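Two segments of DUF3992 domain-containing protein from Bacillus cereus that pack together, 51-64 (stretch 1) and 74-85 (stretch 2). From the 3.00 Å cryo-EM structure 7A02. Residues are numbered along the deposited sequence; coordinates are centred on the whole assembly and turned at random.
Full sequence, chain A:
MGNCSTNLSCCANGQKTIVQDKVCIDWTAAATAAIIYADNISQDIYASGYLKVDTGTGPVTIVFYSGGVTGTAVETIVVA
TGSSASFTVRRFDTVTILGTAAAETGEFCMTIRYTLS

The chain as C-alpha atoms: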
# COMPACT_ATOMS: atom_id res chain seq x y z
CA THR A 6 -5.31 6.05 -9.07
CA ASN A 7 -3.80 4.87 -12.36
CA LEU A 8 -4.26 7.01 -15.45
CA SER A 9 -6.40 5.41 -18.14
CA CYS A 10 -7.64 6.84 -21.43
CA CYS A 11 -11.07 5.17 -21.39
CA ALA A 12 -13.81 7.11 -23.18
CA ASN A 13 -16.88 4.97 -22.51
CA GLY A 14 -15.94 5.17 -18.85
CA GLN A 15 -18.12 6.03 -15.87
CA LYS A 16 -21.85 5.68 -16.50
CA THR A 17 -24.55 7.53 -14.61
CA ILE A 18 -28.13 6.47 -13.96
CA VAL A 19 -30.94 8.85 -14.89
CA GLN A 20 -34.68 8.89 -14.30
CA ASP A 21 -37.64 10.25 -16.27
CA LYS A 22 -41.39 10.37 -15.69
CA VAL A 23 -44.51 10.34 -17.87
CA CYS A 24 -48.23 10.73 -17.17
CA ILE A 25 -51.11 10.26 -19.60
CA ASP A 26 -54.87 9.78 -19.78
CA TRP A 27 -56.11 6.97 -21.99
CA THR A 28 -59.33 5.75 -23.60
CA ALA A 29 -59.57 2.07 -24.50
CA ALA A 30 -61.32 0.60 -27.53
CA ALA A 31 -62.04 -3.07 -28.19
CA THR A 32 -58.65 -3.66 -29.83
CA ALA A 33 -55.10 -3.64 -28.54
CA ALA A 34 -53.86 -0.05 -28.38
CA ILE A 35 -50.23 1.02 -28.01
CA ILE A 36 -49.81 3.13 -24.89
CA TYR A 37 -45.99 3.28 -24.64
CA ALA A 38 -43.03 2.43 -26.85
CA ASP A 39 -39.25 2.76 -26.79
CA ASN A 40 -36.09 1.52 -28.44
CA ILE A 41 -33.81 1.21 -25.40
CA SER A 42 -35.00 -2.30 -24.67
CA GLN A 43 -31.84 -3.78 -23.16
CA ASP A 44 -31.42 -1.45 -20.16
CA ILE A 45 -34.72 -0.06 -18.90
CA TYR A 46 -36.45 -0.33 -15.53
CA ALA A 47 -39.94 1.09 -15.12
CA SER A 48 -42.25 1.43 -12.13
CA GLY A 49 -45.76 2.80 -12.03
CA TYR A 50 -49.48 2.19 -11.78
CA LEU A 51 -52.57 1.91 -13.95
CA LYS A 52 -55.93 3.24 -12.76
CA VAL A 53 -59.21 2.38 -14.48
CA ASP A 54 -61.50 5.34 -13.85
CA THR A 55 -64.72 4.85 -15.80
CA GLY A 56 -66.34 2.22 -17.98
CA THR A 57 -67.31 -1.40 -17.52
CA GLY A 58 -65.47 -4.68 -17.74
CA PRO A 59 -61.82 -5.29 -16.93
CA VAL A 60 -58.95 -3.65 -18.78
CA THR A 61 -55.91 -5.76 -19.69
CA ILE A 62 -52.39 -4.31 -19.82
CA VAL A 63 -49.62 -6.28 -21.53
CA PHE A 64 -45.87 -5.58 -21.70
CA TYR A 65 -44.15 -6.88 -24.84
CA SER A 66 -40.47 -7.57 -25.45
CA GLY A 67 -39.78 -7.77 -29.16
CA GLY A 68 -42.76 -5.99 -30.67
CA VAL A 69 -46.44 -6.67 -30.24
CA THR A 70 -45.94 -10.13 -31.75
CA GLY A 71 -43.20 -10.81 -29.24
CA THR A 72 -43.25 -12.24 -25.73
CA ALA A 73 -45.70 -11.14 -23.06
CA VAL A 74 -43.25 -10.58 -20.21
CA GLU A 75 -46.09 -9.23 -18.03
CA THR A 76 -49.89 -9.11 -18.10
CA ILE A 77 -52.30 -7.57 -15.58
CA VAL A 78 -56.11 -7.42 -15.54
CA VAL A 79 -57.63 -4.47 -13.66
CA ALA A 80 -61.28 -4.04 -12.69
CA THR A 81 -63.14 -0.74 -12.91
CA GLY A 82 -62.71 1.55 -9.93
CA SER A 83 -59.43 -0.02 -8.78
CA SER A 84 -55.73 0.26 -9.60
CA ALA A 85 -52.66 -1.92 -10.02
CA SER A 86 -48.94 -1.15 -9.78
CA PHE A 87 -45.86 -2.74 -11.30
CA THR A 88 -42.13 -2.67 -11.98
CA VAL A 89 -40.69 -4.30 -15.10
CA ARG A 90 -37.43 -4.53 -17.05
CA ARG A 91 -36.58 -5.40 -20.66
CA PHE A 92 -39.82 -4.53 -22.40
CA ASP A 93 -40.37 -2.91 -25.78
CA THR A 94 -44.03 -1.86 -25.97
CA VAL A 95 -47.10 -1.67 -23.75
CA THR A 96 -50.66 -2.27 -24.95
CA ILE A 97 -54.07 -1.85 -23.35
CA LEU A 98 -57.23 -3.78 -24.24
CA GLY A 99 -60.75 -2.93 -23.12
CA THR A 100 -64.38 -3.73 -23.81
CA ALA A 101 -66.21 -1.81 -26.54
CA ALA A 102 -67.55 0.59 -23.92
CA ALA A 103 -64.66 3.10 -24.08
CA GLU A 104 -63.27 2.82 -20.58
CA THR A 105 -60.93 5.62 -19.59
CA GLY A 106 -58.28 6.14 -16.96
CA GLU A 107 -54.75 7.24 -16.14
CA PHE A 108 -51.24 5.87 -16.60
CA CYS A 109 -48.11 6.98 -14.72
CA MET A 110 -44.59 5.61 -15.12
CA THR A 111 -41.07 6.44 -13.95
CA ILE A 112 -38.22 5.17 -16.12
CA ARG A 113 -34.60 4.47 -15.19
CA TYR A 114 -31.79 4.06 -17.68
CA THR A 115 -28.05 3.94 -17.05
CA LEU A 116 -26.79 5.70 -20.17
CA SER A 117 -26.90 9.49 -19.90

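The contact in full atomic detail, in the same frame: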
# COMPACT_ATOMS: atom_id res chain seq x y z
N LEU A 51 -51.48 1.69 -13.02
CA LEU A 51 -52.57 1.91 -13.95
C LEU A 51 -53.86 1.98 -13.15
O LEU A 51 -54.12 1.12 -12.31
CB LEU A 51 -52.67 0.78 -14.98
CG LEU A 51 -53.76 0.97 -16.02
CD1 LEU A 51 -53.23 1.73 -17.20
CD2 LEU A 51 -54.32 -0.36 -16.46
N LYS A 52 -54.65 3.02 -13.42
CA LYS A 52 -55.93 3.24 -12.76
C LYS A 52 -57.03 3.25 -13.80
O LYS A 52 -56.97 4.02 -14.76
CB LYS A 52 -55.93 4.55 -11.98
CG LYS A 52 -57.28 4.89 -11.39
CD LYS A 52 -57.21 5.93 -10.28
CE LYS A 52 -56.26 7.07 -10.58
NZ LYS A 52 -56.36 7.57 -11.98
N VAL A 53 -58.05 2.43 -13.59
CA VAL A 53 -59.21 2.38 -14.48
C VAL A 53 -60.30 3.22 -13.84
O VAL A 53 -60.84 2.86 -12.79
CB VAL A 53 -59.68 0.95 -14.72
CG1 VAL A 53 -60.97 0.95 -15.50
CG2 VAL A 53 -58.62 0.18 -15.48
N ASP A 54 -60.62 4.35 -14.46
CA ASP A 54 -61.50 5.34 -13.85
C ASP A 54 -62.96 5.06 -14.16
O ASP A 54 -63.76 4.84 -13.25
CB ASP A 54 -61.11 6.74 -14.32
CG ASP A 54 -61.70 7.82 -13.45
OD1 ASP A 54 -61.33 7.90 -12.26
OD2 ASP A 54 -62.54 8.60 -13.96
N THR A 55 -63.33 5.05 -15.44
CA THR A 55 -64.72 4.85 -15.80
C THR A 55 -64.84 3.83 -16.91
O THR A 55 -63.89 3.59 -17.67
CB THR A 55 -65.40 6.15 -16.26
OG1 THR A 55 -64.77 6.63 -17.44
CG2 THR A 55 -65.32 7.21 -15.17
N GLY A 56 -66.01 3.23 -17.00
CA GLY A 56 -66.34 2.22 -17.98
C GLY A 56 -66.85 0.98 -17.30
O GLY A 56 -67.18 0.98 -16.11
N THR A 57 -66.92 -0.11 -18.05
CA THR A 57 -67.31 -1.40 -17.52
C THR A 57 -66.36 -2.46 -18.04
O THR A 57 -65.70 -2.29 -19.07
CB THR A 57 -68.74 -1.76 -17.91
OG1 THR A 57 -69.05 -3.07 -17.42
CG2 THR A 57 -68.89 -1.76 -19.42
N GLY A 58 -66.29 -3.57 -17.32
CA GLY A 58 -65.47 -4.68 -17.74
C GLY A 58 -64.00 -4.40 -17.50
O GLY A 58 -63.54 -3.26 -17.53
N PRO A 59 -63.23 -5.46 -17.26
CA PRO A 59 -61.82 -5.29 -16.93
C PRO A 59 -61.02 -4.79 -18.11
O PRO A 59 -61.38 -4.98 -19.28
CB PRO A 59 -61.38 -6.69 -16.51
CG PRO A 59 -62.64 -7.47 -16.32
CD PRO A 59 -63.62 -6.87 -17.26
N VAL A 60 -59.91 -4.13 -17.80
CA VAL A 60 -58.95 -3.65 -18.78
C VAL A 60 -57.66 -4.44 -18.61
O VAL A 60 -57.19 -4.62 -17.48
CB VAL A 60 -58.70 -2.14 -18.64
CG1 VAL A 60 -57.69 -1.68 -19.67
CG2 VAL A 60 -59.99 -1.39 -18.80
N THR A 61 -57.09 -4.91 -19.71
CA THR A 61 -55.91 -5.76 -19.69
C THR A 61 -54.71 -5.00 -20.23
O THR A 61 -54.76 -4.49 -21.35
CB THR A 61 -56.14 -7.03 -20.51
OG1 THR A 61 -57.19 -7.80 -19.91
CG2 THR A 61 -54.88 -7.87 -20.53
N ILE A 62 -53.64 -4.96 -19.44
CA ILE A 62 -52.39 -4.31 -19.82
C ILE A 62 -51.34 -5.39 -20.05
O ILE A 62 -51.22 -6.32 -19.25
CB ILE A 62 -51.94 -3.28 -18.77
CG1 ILE A 62 -50.78 -2.45 -19.29
CG2 ILE A 62 -51.60 -3.94 -17.45
CD1 ILE A 62 -50.49 -1.24 -18.47
N VAL A 63 -50.61 -5.28 -21.16
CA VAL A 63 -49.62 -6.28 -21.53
C VAL A 63 -48.32 -5.57 -21.91
O VAL A 63 -48.33 -4.62 -22.69
CB VAL A 63 -50.10 -7.15 -22.70
CG1 VAL A 63 -49.08 -8.22 -23.00
CG2 VAL A 63 -51.43 -7.79 -22.37
N PHE A 64 -47.21 -6.05 -21.35
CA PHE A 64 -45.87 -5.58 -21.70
C PHE A 64 -45.25 -6.57 -22.67
O PHE A 64 -45.25 -7.77 -22.43
CB PHE A 64 -44.99 -5.46 -20.46
CG PHE A 64 -45.49 -4.50 -19.43
CD1 PHE A 64 -46.50 -4.85 -18.56
CD2 PHE A 64 -44.93 -3.24 -19.31
CE1 PHE A 64 -46.95 -3.97 -17.62
CE2 PHE A 64 -45.39 -2.36 -18.37
CZ PHE A 64 -46.40 -2.73 -17.52
N VAL A 74 -44.00 -10.45 -21.45
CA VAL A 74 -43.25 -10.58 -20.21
C VAL A 74 -44.11 -10.29 -18.99
O VAL A 74 -43.78 -10.75 -17.89
CB VAL A 74 -42.02 -9.66 -20.23
CG1 VAL A 74 -41.23 -9.87 -21.50
CG2 VAL A 74 -42.43 -8.22 -20.11
N GLU A 75 -45.21 -9.55 -19.14
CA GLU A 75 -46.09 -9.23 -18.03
C GLU A 75 -47.49 -8.95 -18.55
O GLU A 75 -47.65 -8.37 -19.62
CB GLU A 75 -45.58 -8.02 -17.25
CG GLU A 75 -44.63 -8.36 -16.13
CD GLU A 75 -45.37 -8.76 -14.88
OE1 GLU A 75 -45.33 -9.96 -14.53
OE2 GLU A 75 -45.99 -7.88 -14.26
N THR A 76 -48.49 -9.33 -17.76
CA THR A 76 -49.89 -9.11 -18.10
C THR A 76 -50.70 -8.94 -16.83
O THR A 76 -50.61 -9.77 -15.93
CB THR A 76 -50.45 -10.27 -18.92
OG1 THR A 76 -49.92 -10.22 -20.25
CG2 THR A 76 -51.96 -10.20 -18.99
N ILE A 77 -51.48 -7.86 -16.75
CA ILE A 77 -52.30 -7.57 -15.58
C ILE A 77 -53.71 -7.23 -16.03
O ILE A 77 -53.90 -6.55 -17.04
CB ILE A 77 -51.70 -6.42 -14.75
CG1 ILE A 77 -50.32 -6.79 -14.22
CG2 ILE A 77 -52.58 -6.10 -13.57
CD1 ILE A 77 -49.58 -5.63 -13.62
N VAL A 78 -54.70 -7.70 -15.27
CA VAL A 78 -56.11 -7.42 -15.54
C VAL A 78 -56.66 -6.61 -14.38
O VAL A 78 -56.60 -7.05 -13.22
CB VAL A 78 -56.92 -8.71 -15.74
CG1 VAL A 78 -58.39 -8.43 -15.58
CG2 VAL A 78 -56.63 -9.29 -17.10
N VAL A 79 -57.21 -5.43 -14.68
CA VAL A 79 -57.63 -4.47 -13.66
C VAL A 79 -59.13 -4.23 -13.81
O VAL A 79 -59.62 -3.98 -14.91
CB VAL A 79 -56.86 -3.15 -13.79
CG1 VAL A 79 -57.41 -2.12 -12.84
CG2 VAL A 79 -55.40 -3.37 -13.55
N ALA A 80 -59.85 -4.31 -12.69
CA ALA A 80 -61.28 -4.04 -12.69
C ALA A 80 -61.53 -2.54 -12.61
O ALA A 80 -60.64 -1.74 -12.30
CB ALA A 80 -61.96 -4.75 -11.52
N THR A 81 -62.77 -2.15 -12.90
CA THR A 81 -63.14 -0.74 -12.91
C THR A 81 -63.25 -0.22 -11.48
O THR A 81 -63.84 -0.87 -10.62
CB THR A 81 -64.46 -0.54 -13.64
OG1 THR A 81 -64.37 -1.10 -14.95
CG2 THR A 81 -64.78 0.94 -13.76
N GLY A 82 -62.70 0.97 -11.24
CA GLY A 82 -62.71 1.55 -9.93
C GLY A 82 -61.56 1.15 -9.03
O GLY A 82 -61.56 1.53 -7.86
N SER A 83 -60.59 0.41 -9.55
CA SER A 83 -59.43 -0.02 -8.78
C SER A 83 -58.17 0.26 -9.59
O SER A 83 -58.22 0.74 -10.72
CB SER A 83 -59.54 -1.50 -8.41
OG SER A 83 -58.42 -1.91 -7.65
N SER A 84 -57.02 -0.05 -9.00
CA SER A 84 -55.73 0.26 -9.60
C SER A 84 -54.80 -0.93 -9.45
O SER A 84 -55.09 -1.88 -8.73
CB SER A 84 -55.10 1.49 -8.96
OG SER A 84 -55.89 2.64 -9.19
N ALA A 85 -53.67 -0.88 -10.16
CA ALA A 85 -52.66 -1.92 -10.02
C ALA A 85 -51.30 -1.35 -10.38
O ALA A 85 -51.17 -0.64 -11.38
CB ALA A 85 -52.98 -3.12 -10.91

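Three residues cover the most surface between these stretches: Thr81, Phe64 and Val79. Each sits at a different part of the contact, which buries 960 Å² in all, both sides summed.

The framework is antiparallel pairing of backbones. Strand 60-64 runs against strand 74-79. Val60 and Val79 exchange two hydrogen bonds, N to O, each 2.9 Å. Ile62 and Ile77 do the same, again with both N to O distances at 2.9 Å. Between these pairs, CA atoms approach carbonyls, as in Thr61 CA to Ile77 O at 3.4 Å. A second ladder joins strand 51-55 to strand 84-85. Leu51 N donates to Ala85 O at 2.9 Å, and Ala85 N returns to Leu51 O at 3.0 Å.

Val79 lies on the buried face of the sheet with Leu51, Val60, Ile62, Phe64 and Ile77. Its CG1 meets Val53 CG2 at 3.7 Å, and its CG2 is 4.3 Å from Leu51 CD2. Both side-chain contacts are with strand 51-55, while the Val79 backbone pairs with Val60. A compact branched side chain suits this enclosed place. Nearby, Ile62 CG2 packs on Ile77 CB at 3.7 Å.

Phe64 closes the other end. Its N donates to Glu75 O at 2.9 Å. Val74 N makes a weak hydrogen bond to Phe64 O at 3.1 Å. The side chain, with chi1 in the m well, lies against Glu75, with Phe64 CD1 3.6 Å from Glu75 CB. Phe64 CB also packs on Val74 CG2 at 3.8 Å. Glu75 offers its aliphatic part to the ring, while the end of its side chain leads away.

Thr81 belongs to a type II turn from Ala80 to Ser83. Its CA-to-CB bond points sideways, and its side chain lies beside the loop of stretch 1. Its CG2 is 3.4 Å from Gly56 O, and its OG1 is 3.9 Å from Thr57 CA. Thr81 CA lies 3.8 Å from Val53 CG1. The turn is tied to Val53 by Gly82 N to Val53 O at 3.1 Å and a weak bond from Val53 N to Ser83 O at 3.3 Å. Gly82 has phi 87°, where a CB would jam against the preceding carbonyl. At Gly56, with phi 125° and psi -166°, a CB would likewise jam against the carbonyl O of the residue before.

The opposite face is more mixed. Thr61 OG1 touches Val78 CG2 at 3.2 Å, and Val63 CG1 is 3.5 Å from Thr76 OG1. Pro59 CB covers Val78 CG1 at 3.6 Å. Lys52 CB lies 3.4 Å from Ser84 OG, while the lysine end leads away.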